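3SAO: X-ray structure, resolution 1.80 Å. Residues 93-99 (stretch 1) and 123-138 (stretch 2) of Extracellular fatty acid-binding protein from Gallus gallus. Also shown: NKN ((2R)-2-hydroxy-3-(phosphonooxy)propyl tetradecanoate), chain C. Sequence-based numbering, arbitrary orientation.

Stretch 1 93-99: SYAVIFA
Stretch 2, residues 123-138: TAMAIFRKLARERNYT

Val96 forms the apolar centre of the contact. With chi1 t, it sets CG1 3.8 Å from CD1 of Phe128, at the edge of that ring (Phe128 chi1 t, chi2 74°), and 4.2 Å from CD1 of Leu131 (chi1 m, chi2 t). A branched valine suits this place: its CG2 also lies 4.3 Å from CG2 of Ile127 (t, p). These contacts join an extended strand, 94-99, to a helix that begins before Thr123 and includes Ile127 to Leu131, with phi/psi near -60/-45 and i-to-i+4 bonds such as Leu131 N to Ile127 O, 2.9 Å. The axes run nearly parallel, crossing at -17° and approaching to 8.9 Å. CA-CA distances are Tyr94-Ala124 6.3, Val96-Phe128 6.2 and Phe98-Ala132 9.4 Å, so the backbones separate toward Phe98. Strand alternation turns Tyr94, Val96 and Phe98 toward the second stretch, Ala95 and Ile97 away.

Small Ala124 offers Tyr94 (chi1 p, chi2 -78°) only its CB, 3.6 Å from Tyr94 CB; Tyr94 CE2 meets Ile127 CG2 at 3.8 Å.

A type I turn, Arg133 to Asn136, carries Arg135 (m, t, t, -96°) to Phe98 (t, 78°). The Arg135 guanidinium, a flat delocalised cation, stacks over one face of the Phe98 ring, planes at 23°, CZ 4.1 Å from the ring centroid: a cation-pi contact at an exposed position. Tyr137 (chi1 m, chi2 -56°) brings OH to the ring edge, 3.7 Å from Phe98 CE1. No hydrogen bond links the stretches.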

# COMPACT_ATOMS: atom_id res chain seq x y z
N SER A 93 11.86 -3.76 -6.74
CA SER A 93 11.26 -5.06 -6.43
C SER A 93 10.20 -4.98 -5.33
O SER A 93 9.19 -5.67 -5.39
CB SER A 93 12.36 -6.03 -5.98
OG SER A 93 12.49 -7.08 -6.93
N TYR A 94 10.46 -4.19 -4.29
CA TYR A 94 9.62 -4.11 -3.12
C TYR A 94 9.78 -2.74 -2.45
O TYR A 94 10.77 -2.04 -2.69
CB TYR A 94 9.99 -5.22 -2.11
CG TYR A 94 11.25 -4.89 -1.34
CD1 TYR A 94 12.49 -5.06 -1.93
CD2 TYR A 94 11.20 -4.25 -0.12
CE1 TYR A 94 13.64 -4.69 -1.29
CE2 TYR A 94 12.34 -3.88 0.53
CZ TYR A 94 13.57 -4.10 -0.07
OH TYR A 94 14.75 -3.72 0.52
N ALA A 95 8.85 -2.39 -1.56
CA ALA A 95 8.99 -1.26 -0.67
C ALA A 95 8.13 -1.49 0.58
O ALA A 95 7.01 -1.98 0.48
CB ALA A 95 8.57 0.03 -1.33
N VAL A 96 8.65 -1.05 1.72
CA VAL A 96 7.93 -1.05 2.99
C VAL A 96 7.52 0.37 3.35
O VAL A 96 8.35 1.26 3.48
CB VAL A 96 8.75 -1.66 4.13
CG1 VAL A 96 7.92 -1.69 5.44
CG2 VAL A 96 9.22 -3.04 3.75
N ILE A 97 6.22 0.59 3.48
CA ILE A 97 5.63 1.91 3.62
C ILE A 97 4.91 1.96 4.95
O ILE A 97 4.14 1.05 5.30
CB ILE A 97 4.55 2.21 2.53
CG1 ILE A 97 5.14 2.04 1.14
CG2 ILE A 97 3.94 3.62 2.71
CD1 ILE A 97 6.28 2.92 0.89
N PHE A 98 5.12 3.03 5.69
CA PHE A 98 4.35 3.18 6.91
C PHE A 98 3.44 4.39 6.72
O PHE A 98 3.92 5.48 6.41
CB PHE A 98 5.28 3.38 8.09
CG PHE A 98 4.57 3.52 9.40
CD1 PHE A 98 4.06 2.40 10.05
CD2 PHE A 98 4.40 4.75 9.98
CE1 PHE A 98 3.38 2.52 11.27
CE2 PHE A 98 3.74 4.86 11.20
CZ PHE A 98 3.22 3.74 11.83
N ALA A 99 2.15 4.19 6.92
CA ALA A 99 1.11 5.20 6.69
C ALA A 99 0.46 5.64 7.98
O ALA A 99 0.13 4.83 8.83
CB ALA A 99 0.06 4.65 5.75
N THR A 123 12.87 -12.31 0.87
CA THR A 123 13.74 -11.24 1.35
C THR A 123 12.90 -10.03 1.78
O THR A 123 13.03 -9.52 2.90
CB THR A 123 14.72 -10.81 0.25
OG1 THR A 123 15.60 -11.90 -0.07
CG2 THR A 123 15.55 -9.60 0.69
N ALA A 124 12.05 -9.60 0.87
CA ALA A 124 11.12 -8.51 1.11
C ALA A 124 10.21 -8.80 2.29
O ALA A 124 9.97 -7.92 3.12
CB ALA A 124 10.29 -8.25 -0.13
N MET A 125 9.65 -10.02 2.35
CA MET A 125 8.74 -10.35 3.45
C MET A 125 9.48 -10.27 4.79
O MET A 125 8.94 -9.80 5.80
CB MET A 125 8.09 -11.73 3.29
CG MET A 125 7.12 -12.10 4.42
SD MET A 125 5.68 -10.98 4.62
CE MET A 125 4.86 -11.29 3.10
N ALA A 126 10.71 -10.79 4.81
CA ALA A 126 11.54 -10.77 6.01
C ALA A 126 11.81 -9.35 6.54
O ALA A 126 11.71 -9.11 7.76
CB ALA A 126 12.84 -11.52 5.78
N ILE A 127 12.08 -8.40 5.64
CA ILE A 127 12.32 -7.01 6.05
C ILE A 127 11.04 -6.38 6.59
O ILE A 127 11.08 -5.63 7.57
CB ILE A 127 12.93 -6.11 4.92
CG1 ILE A 127 12.99 -4.64 5.34
CG2 ILE A 127 12.14 -6.14 3.64
CD1 ILE A 127 13.78 -4.41 6.57
N PHE A 128 9.93 -6.65 5.92
CA PHE A 128 8.62 -6.15 6.37
C PHE A 128 8.32 -6.63 7.80
O PHE A 128 7.96 -5.82 8.68
CB PHE A 128 7.54 -6.61 5.43
CG PHE A 128 6.17 -6.13 5.79
CD1 PHE A 128 5.79 -4.80 5.58
CD2 PHE A 128 5.24 -7.01 6.27
CE1 PHE A 128 4.50 -4.36 5.93
CE2 PHE A 128 3.96 -6.58 6.62
CZ PHE A 128 3.60 -5.26 6.44
N ARG A 129 8.45 -7.95 8.02
CA ARG A 129 8.16 -8.54 9.34
C ARG A 129 9.10 -7.99 10.44
O ARG A 129 8.64 -7.63 11.53
CB ARG A 129 8.19 -10.07 9.29
CG ARG A 129 6.99 -10.72 8.58
CD ARG A 129 6.93 -12.22 8.79
NE ARG A 129 5.73 -12.79 8.19
CZ ARG A 129 4.52 -12.77 8.73
NH1 ARG A 129 4.31 -12.24 9.92
NH2 ARG A 129 3.50 -13.30 8.07
N LYS A 130 10.38 -7.85 10.11
CA LYS A 130 11.34 -7.16 10.98
C LYS A 130 10.94 -5.75 11.37
O LYS A 130 10.94 -5.40 12.54
CB LYS A 130 12.71 -7.08 10.31
CG LYS A 130 13.78 -6.51 11.21
CD LYS A 130 15.16 -6.58 10.59
CE LYS A 130 15.31 -5.62 9.43
NZ LYS A 130 16.71 -5.53 8.96
N LEU A 131 10.65 -4.92 10.39
CA LEU A 131 10.25 -3.56 10.70
C LEU A 131 8.89 -3.47 11.40
O LEU A 131 8.71 -2.59 12.24
CB LEU A 131 10.26 -2.71 9.44
CG LEU A 131 11.65 -2.53 8.83
CD1 LEU A 131 11.54 -1.77 7.51
CD2 LEU A 131 12.63 -1.84 9.80
N ALA A 132 7.93 -4.33 11.03
CA ALA A 132 6.67 -4.47 11.77
C ALA A 132 6.92 -4.81 13.23
O ALA A 132 6.36 -4.19 14.15
CB ALA A 132 5.77 -5.54 11.12
N ARG A 133 7.72 -5.84 13.47
CA ARG A 133 7.99 -6.24 14.84
C ARG A 133 8.63 -5.13 15.68
O ARG A 133 8.38 -5.03 16.89
CB ARG A 133 8.84 -7.51 14.89
CG ARG A 133 8.51 -8.35 16.09
CD ARG A 133 9.12 -9.77 16.01
N GLU A 134 9.42 -4.28 15.04
CA GLU A 134 10.01 -3.11 15.71
C GLU A 134 9.00 -2.07 16.16
O GLU A 134 9.32 -1.25 17.02
CB GLU A 134 11.04 -2.45 14.81
CG GLU A 134 12.33 -3.24 14.71
CD GLU A 134 13.48 -2.45 14.13
OE1 GLU A 134 13.28 -1.27 13.74
OE2 GLU A 134 14.57 -3.03 14.01
N ARG A 135 7.81 -2.08 15.58
CA ARG A 135 6.76 -1.17 16.02
C ARG A 135 5.76 -1.93 16.90
O ARG A 135 4.66 -1.46 17.10
CB ARG A 135 6.07 -0.52 14.82
CG ARG A 135 6.94 0.59 14.21
CD ARG A 135 6.44 1.09 12.92
NE ARG A 135 7.49 1.81 12.21
CZ ARG A 135 7.67 3.13 12.22
NH1 ARG A 135 6.86 3.94 12.90
NH2 ARG A 135 8.63 3.64 11.50
N ASN A 136 6.17 -3.11 17.37
CA ASN A 136 5.34 -4.02 18.19
C ASN A 136 4.03 -4.45 17.54
O ASN A 136 3.03 -4.66 18.23
CB ASN A 136 5.07 -3.43 19.59
CG ASN A 136 6.34 -3.26 20.41
OD1 ASN A 136 7.24 -4.08 20.35
ND2 ASN A 136 6.42 -2.17 21.16
N TYR A 137 4.03 -4.62 16.23
CA TYR A 137 3.02 -5.47 15.61
C TYR A 137 3.34 -6.93 15.94
O TYR A 137 4.49 -7.37 15.88
CB TYR A 137 2.90 -5.22 14.10
CG TYR A 137 2.41 -3.82 13.80
CD1 TYR A 137 1.21 -3.36 14.34
CD2 TYR A 137 3.13 -2.97 12.99
CE1 TYR A 137 0.79 -2.04 14.13
CE2 TYR A 137 2.71 -1.68 12.74
CZ TYR A 137 1.56 -1.21 13.31
OH TYR A 137 1.17 0.08 13.04
N THR A 138 2.32 -7.67 16.36
CA THR A 138 2.44 -9.10 16.53
C THR A 138 2.16 -9.82 15.21
O THR A 138 1.80 -9.19 14.21
CB THR A 138 1.44 -9.62 17.57
OG1 THR A 138 0.11 -9.43 17.08
CG2 THR A 138 1.60 -8.88 18.87
OAA NKN C . -0.91 5.06 0.83
OAB NKN C . 0.27 3.49 2.15
PAC NKN C . 0.01 3.89 0.72
OAD NKN C . -0.43 2.78 -0.20
OAE NKN C . 6.18 2.05 -3.85
OAF NKN C . 1.40 4.40 0.12
CAG NKN C . 1.65 4.83 -1.23
CAH NKN C . 3.14 4.93 -1.50
CAI NKN C . 3.68 4.22 -2.75
OAJ NKN C . 4.90 3.51 -2.48
CAK NKN C . 5.97 3.19 -3.43
CAL NKN C . 6.93 4.27 -3.85
CAM NKN C . 8.34 3.88 -3.43
CAN NKN C . 9.31 5.05 -3.50
CAO NKN C . 8.61 6.37 -3.80
OAY NKN C . 3.42 6.33 -1.64